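Local coordinates for uncharacterized protein (Legionella pneumophila subsp. pneumophila, PDB 5L0L), which is of unknown function but carries a domain related to the HIT superfamily, taken from a longer protein with a predicted transmembrane helix, at residues P43-R47 and G48-I52; S16-Y19 and T20-G23. All coordinates share one frame; numbering follows the deposited sequence.

Interaction 1: P43-R47 and G48-I52; sequences PTDCR and GYRII
Between Cys46 and Arg50 the chain doubles back, the end-to-end directions of 43-47 and 48-52 lying 148° apart, with the bend closed by Arg50 N to Arg47 O at 3.2 Å and a weak bond from Tyr49 N to Cys46 O. Gly48 and Tyr49 both take positive phi at this bend. The side-chain work centres on the carboxylate of Asp45, whose CG stands anti to the backbone N (chi1 -170°). Arg47 grips it side-on: NE reaches the syn lone pair of Asp45 OD1 at 3.0 Å, in the guanidinium plane, while Arg47 NH2 meets Asp45 OD2 at 2.9 Å from the syn side. The backbone N of Arg47 also bonds to OD1, coming from above the carboxylate plane and closing an Asx turn. Arg50 comes from the far side of the bend, just ahead of strand 51-58; its chain, bent at chi3, brings NH1 to the anti lone pair of Asp45 OD2 at 2.8 Å, the guanidinium standing 77° to the carboxylate. The carboxylate shared by both arginines probably offsets the closeness of their like charges; their other bonds include Asp157 O and Gln169 for Arg47 and Leu158 O for Arg50. Farther out Pro43 CD packs on Ile52 CD1 at 4.2 Å. The Tyr49 side chain points away from 43-47, and its OH bonds Val145 O and Ile142 N. The whole is the buried connection of the beta hairpin made by strands 35-41 and 51-58 in this HIT-related domain, braced by an Asx turn and an Asp-Arg salt-bridge network.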
loop_
_atom_site.group_PDB
_atom_site.type_symbol
_atom_site.label_atom_id
_atom_site.label_comp_id
_atom_site.label_asym_id
_atom_site.label_seq_id
_atom_site.Cartn_x
_atom_site.Cartn_y
_atom_site.Cartn_z
ATOM N N PRO A 43 -14.757 -9.884 -4.545
ATOM C CA PRO A 43 -15.755 -10.929 -4.809
ATOM C C PRO A 43 -15.206 -12.344 -4.839
ATOM O O PRO A 43 -15.998 -13.273 -4.694
ATOM C CB PRO A 43 -16.316 -10.592 -6.203
ATOM C CG PRO A 43 -15.511 -9.471 -6.725
ATOM C CD PRO A 43 -14.629 -8.913 -5.658
ATOM N N THR A 44 -13.896 -12.498 -4.998
ATOM C CA THR A 44 -13.295 -13.837 -5.122
ATOM C C THR A 44 -12.463 -14.319 -3.945
ATOM O O THR A 44 -12.041 -15.467 -3.958
ATOM C CB THR A 44 -12.451 -13.937 -6.404
ATOM O OG1 THR A 44 -11.346 -13.031 -6.347
ATOM C CG2 THR A 44 -13.293 -13.623 -7.596
ATOM N N ASP A 45 -12.265 -13.488 -2.922
ATOM C CA ASP A 45 -11.454 -13.865 -1.792
ATOM C C ASP A 45 -11.951 -13.133 -0.544
ATOM O O ASP A 45 -11.802 -11.921 -0.435
ATOM C CB ASP A 45 -9.985 -13.513 -2.072
ATOM C CG ASP A 45 -9.031 -14.099 -1.033
ATOM O OD1 ASP A 45 -9.434 -14.963 -0.207
ATOM O OD2 ASP A 45 -7.846 -13.696 -1.062
ATOM N N CYS A 46 -12.516 -13.903 0.395
ATOM C CA CYS A 46 -13.040 -13.368 1.646
ATOM C C CYS A 46 -12.023 -13.284 2.746
ATOM O O CYS A 46 -12.300 -12.673 3.785
ATOM C CB CYS A 46 -14.233 -14.204 2.145
ATOM S SG CYS A 46 -13.876 -15.896 2.635
ATOM N N ARG A 47 -10.831 -13.864 2.547
ATOM C CA ARG A 47 -9.823 -13.852 3.611
ATOM C C ARG A 47 -9.458 -12.417 4.018
ATOM O O ARG A 47 -9.270 -11.535 3.158
ATOM C CB ARG A 47 -8.550 -14.564 3.194
ATOM C CG ARG A 47 -8.758 -16.043 2.851
ATOM C CD ARG A 47 -7.485 -16.683 2.357
ATOM N NE ARG A 47 -6.996 -15.962 1.183
ATOM C CZ ARG A 47 -5.719 -15.744 0.879
ATOM N NH1 ARG A 47 -4.731 -16.239 1.611
ATOM N NH2 ARG A 47 -5.433 -15.048 -0.194
ATOM N N GLY A 48 -9.346 -12.203 5.324
ATOM C CA GLY A 48 -9.001 -10.909 5.880
ATOM C C GLY A 48 -10.033 -9.801 5.625
ATOM O O GLY A 48 -9.715 -8.626 5.786
ATOM N N TYR A 49 -11.248 -10.183 5.251
ATOM C CA TYR A 49 -12.274 -9.248 4.791
ATOM C C TYR A 49 -11.711 -8.302 3.718
ATOM O O TYR A 49 -11.904 -7.098 3.791
ATOM C CB TYR A 49 -12.869 -8.450 5.981
ATOM C CG TYR A 49 -13.295 -9.225 7.217
ATOM C CD1 TYR A 49 -13.764 -10.547 7.148
ATOM C CD2 TYR A 49 -13.240 -8.636 8.460
ATOM C CE1 TYR A 49 -14.150 -11.226 8.290
ATOM C CE2 TYR A 49 -13.675 -9.287 9.605
ATOM C CZ TYR A 49 -14.118 -10.579 9.529
ATOM O OH TYR A 49 -14.488 -11.241 10.651
ATOM N N ARG A 50 -10.979 -8.856 2.736
ATOM C CA ARG A 50 -10.342 -8.037 1.703
ATOM C C ARG A 50 -11.327 -7.090 1.031
ATOM O O ARG A 50 -12.438 -7.527 0.636
ATOM C CB ARG A 50 -9.746 -8.914 0.612
ATOM C CG ARG A 50 -8.388 -9.474 0.878
ATOM C CD ARG A 50 -8.005 -10.449 -0.241
ATOM N NE ARG A 50 -7.633 -9.756 -1.463
ATOM C CZ ARG A 50 -6.963 -10.319 -2.484
ATOM N NH1 ARG A 50 -6.674 -11.619 -2.492
ATOM N NH2 ARG A 50 -6.605 -9.562 -3.518
ATOM N N ILE A 51 -10.908 -5.835 0.855
ATOM C CA ILE A 51 -11.594 -4.891 -0.021
ATOM C C ILE A 51 -10.697 -4.493 -1.191
ATOM O O ILE A 51 -9.476 -4.662 -1.146
ATOM C CB ILE A 51 -12.062 -3.622 0.713
ATOM C CG1 ILE A 51 -10.876 -2.872 1.305
ATOM C CG2 ILE A 51 -13.141 -3.980 1.736
ATOM C CD1 ILE A 51 -11.207 -1.493 1.826
ATOM N N ILE A 52 -11.332 -4.005 -2.245
ATOM C CA ILE A 52 -10.637 -3.356 -3.371
ATOM C C ILE A 52 -11.115 -1.906 -3.395
ATOM O O ILE A 52 -12.319 -1.634 -3.335
ATOM C CB ILE A 52 -10.983 -4.017 -4.699
ATOM C CG1 ILE A 52 -10.651 -5.518 -4.666
ATOM C CG2 ILE A 52 -10.249 -3.329 -5.866
ATOM C CD1 ILE A 52 -11.285 -6.309 -5.801
HETATM O O HOH W 1 -13.512 -9.985 0.802
#

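Interaction 2: S16-Y19 and T20-G23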
loop_
_atom_site.group_PDB
_atom_site.type_symbol
_atom_site.label_atom_id
_atom_site.label_comp_id
_atom_site.label_asym_id
_atom_site.label_seq_id
_atom_site.Cartn_x
_atom_site.Cartn_y
_atom_site.Cartn_z
ATOM N N SER A 16 -15.250 -5.122 -14.960
ATOM C CA SER A 16 -14.486 -3.885 -14.701
ATOM C C SER A 16 -15.317 -2.592 -14.821
ATOM O O SER A 16 -14.980 -1.578 -14.205
ATOM C CB SER A 16 -13.288 -3.802 -15.659
ATOM O OG SER A 16 -13.752 -3.670 -17.002
ATOM N N ILE A 17 -16.367 -2.629 -15.639
ATOM C CA ILE A 17 -17.239 -1.478 -15.838
ATOM C C ILE A 17 -18.506 -1.684 -15.017
ATOM O O ILE A 17 -18.882 -0.797 -14.247
ATOM C CB ILE A 17 -17.533 -1.235 -17.350
ATOM C CG1 ILE A 17 -16.209 -0.928 -18.089
ATOM C CG2 ILE A 17 -18.564 -0.107 -17.540
ATOM C CD1 ILE A 17 -16.328 -0.735 -19.588
ATOM N N ASP A 18 -19.139 -2.855 -15.159
ATOM C CA ASP A 18 -20.334 -3.214 -14.366
ATOM C C ASP A 18 -19.862 -3.784 -13.019
ATOM O O ASP A 18 -20.122 -4.953 -12.675
ATOM C CB ASP A 18 -21.228 -4.205 -15.130
ATOM C CG ASP A 18 -22.587 -4.449 -14.446
ATOM O OD1 ASP A 18 -22.971 -3.713 -13.501
ATOM O OD2 ASP A 18 -23.271 -5.408 -14.857
ATOM N N TYR A 19 -19.170 -2.937 -12.265
ATOM C CA TYR A 19 -18.446 -3.399 -11.064
ATOM C C TYR A 19 -19.325 -3.796 -9.890
ATOM O O TYR A 19 -18.841 -4.548 -9.001
ATOM C CB TYR A 19 -17.423 -2.358 -10.603
ATOM C CG TYR A 19 -18.005 -1.130 -9.929
ATOM C CD1 TYR A 19 -18.394 0.001 -10.661
ATOM C CD2 TYR A 19 -18.128 -1.090 -8.542
ATOM C CE1 TYR A 19 -18.911 1.121 -10.018
ATOM C CE2 TYR A 19 -18.644 0.008 -7.905
ATOM C CZ TYR A 19 -19.026 1.114 -8.634
ATOM O OH TYR A 19 -19.530 2.184 -7.944
ATOM N N THR A 20 -20.583 -3.307 -9.869
ATOM C CA THR A 20 -21.509 -3.614 -8.742
ATOM C C THR A 20 -22.244 -4.934 -8.898
ATOM O O THR A 20 -22.826 -5.394 -7.917
ATOM C CB THR A 20 -22.597 -2.524 -8.478
ATOM O OG1 THR A 20 -23.545 -2.511 -9.557
ATOM C CG2 THR A 20 -21.980 -1.129 -8.288
ATOM N N ARG A 21 -22.206 -5.541 -10.092
ATOM C CA ARG A 21 -22.976 -6.769 -10.381
ATOM C C ARG A 21 -22.597 -7.951 -9.500
ATOM O O ARG A 21 -23.450 -8.778 -9.190
ATOM C CB ARG A 21 -22.841 -7.188 -11.864
ATOM C CG ARG A 21 -23.765 -8.341 -12.287
ATOM C CD ARG A 21 -23.578 -8.725 -13.753
ATOM N NE ARG A 21 -22.169 -9.057 -14.048
ATOM C CZ ARG A 21 -21.407 -8.544 -15.028
ATOM N NH1 ARG A 21 -20.137 -8.955 -15.146
ATOM N NH2 ARG A 21 -21.882 -7.656 -15.911
ATOM N N ALA A 22 -21.333 -8.031 -9.083
ATOM C CA ALA A 22 -20.905 -9.069 -8.137
ATOM C C ALA A 22 -21.611 -8.983 -6.775
ATOM O O ALA A 22 -21.574 -9.956 -6.014
ATOM C CB ALA A 22 -19.387 -9.049 -7.966
ATOM N N GLY A 23 -22.222 -7.827 -6.465
ATOM C CA GLY A 23 -23.030 -7.643 -5.261
ATOM C C GLY A 23 -22.198 -7.392 -4.029
ATOM O O GLY A 23 -22.572 -7.816 -2.920
HETATM O O HOH W 2 -19.123 -6.847 -10.824
HETATM O O HOH W 3 -22.118 -1.907 -11.668
#
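Two overlapping type I beta turns, Asp18 to Arg21 and Thr20 to Gly23, shape this surface loop ahead of strand 25-31. The first is closed by a long, weak bond from Arg21 N to Asp18 O at 3.4 Å, the second by Gly23 N to Thr20 O at 2.9 Å. Across the first turn Asp18 OD2 makes a salt bridge to Arg21 NH2 at 2.8 Å, but the hydrogen bond within it is weak (118°) and the carboxylate and guanidinium planes are nearly perpendicular; the stronger partner of NH2 is Gly13 O. Two waters fill in the polar pairing: one receives the N-H of Ala22 and donates to Asp18 O, the other accepts from Thr20 N, donates to Asp18 OD1 and sits 2.6 Å from Thr20 OG1. Tyr19 holds CG between its backbone N and carbonyl carbon (chi1 74°), which brings the ring beside Thr20. Methyl CG2 of Thr20 then lies over one face, 3.8 Å from the ring centroid of Tyr19 and offset toward the rim, a CH-pi contact. The ring also packs against strands 35-41 and 51-58, pinning to the sheet a loop of overlapping type I turns, preceded by an inverse gamma turn centred on Asp18.

Overall arrangement
Interaction 2 comes first along the chain and lies at the surface; interaction 1 is buried, and their centres are about 15 Å apart. They meet where Pro43 CB touches Ala22 CB at 3.9 Å, so the 16-23 loop packs against the start of segment 43-52. Both relate to the same sheet: residues 43-52 join strands 35-41 and 51-58, and Tyr19 rests on those two strands. Each pairs an aspartate with arginine, yet differently. The buried acid of interaction 1 is gripped by two arginines through well-directed bonds, whereas the more exposed pair of interaction 2 shares one weak, poorly aimed bond, with waters at Asp18 and Gly13 O at Arg21.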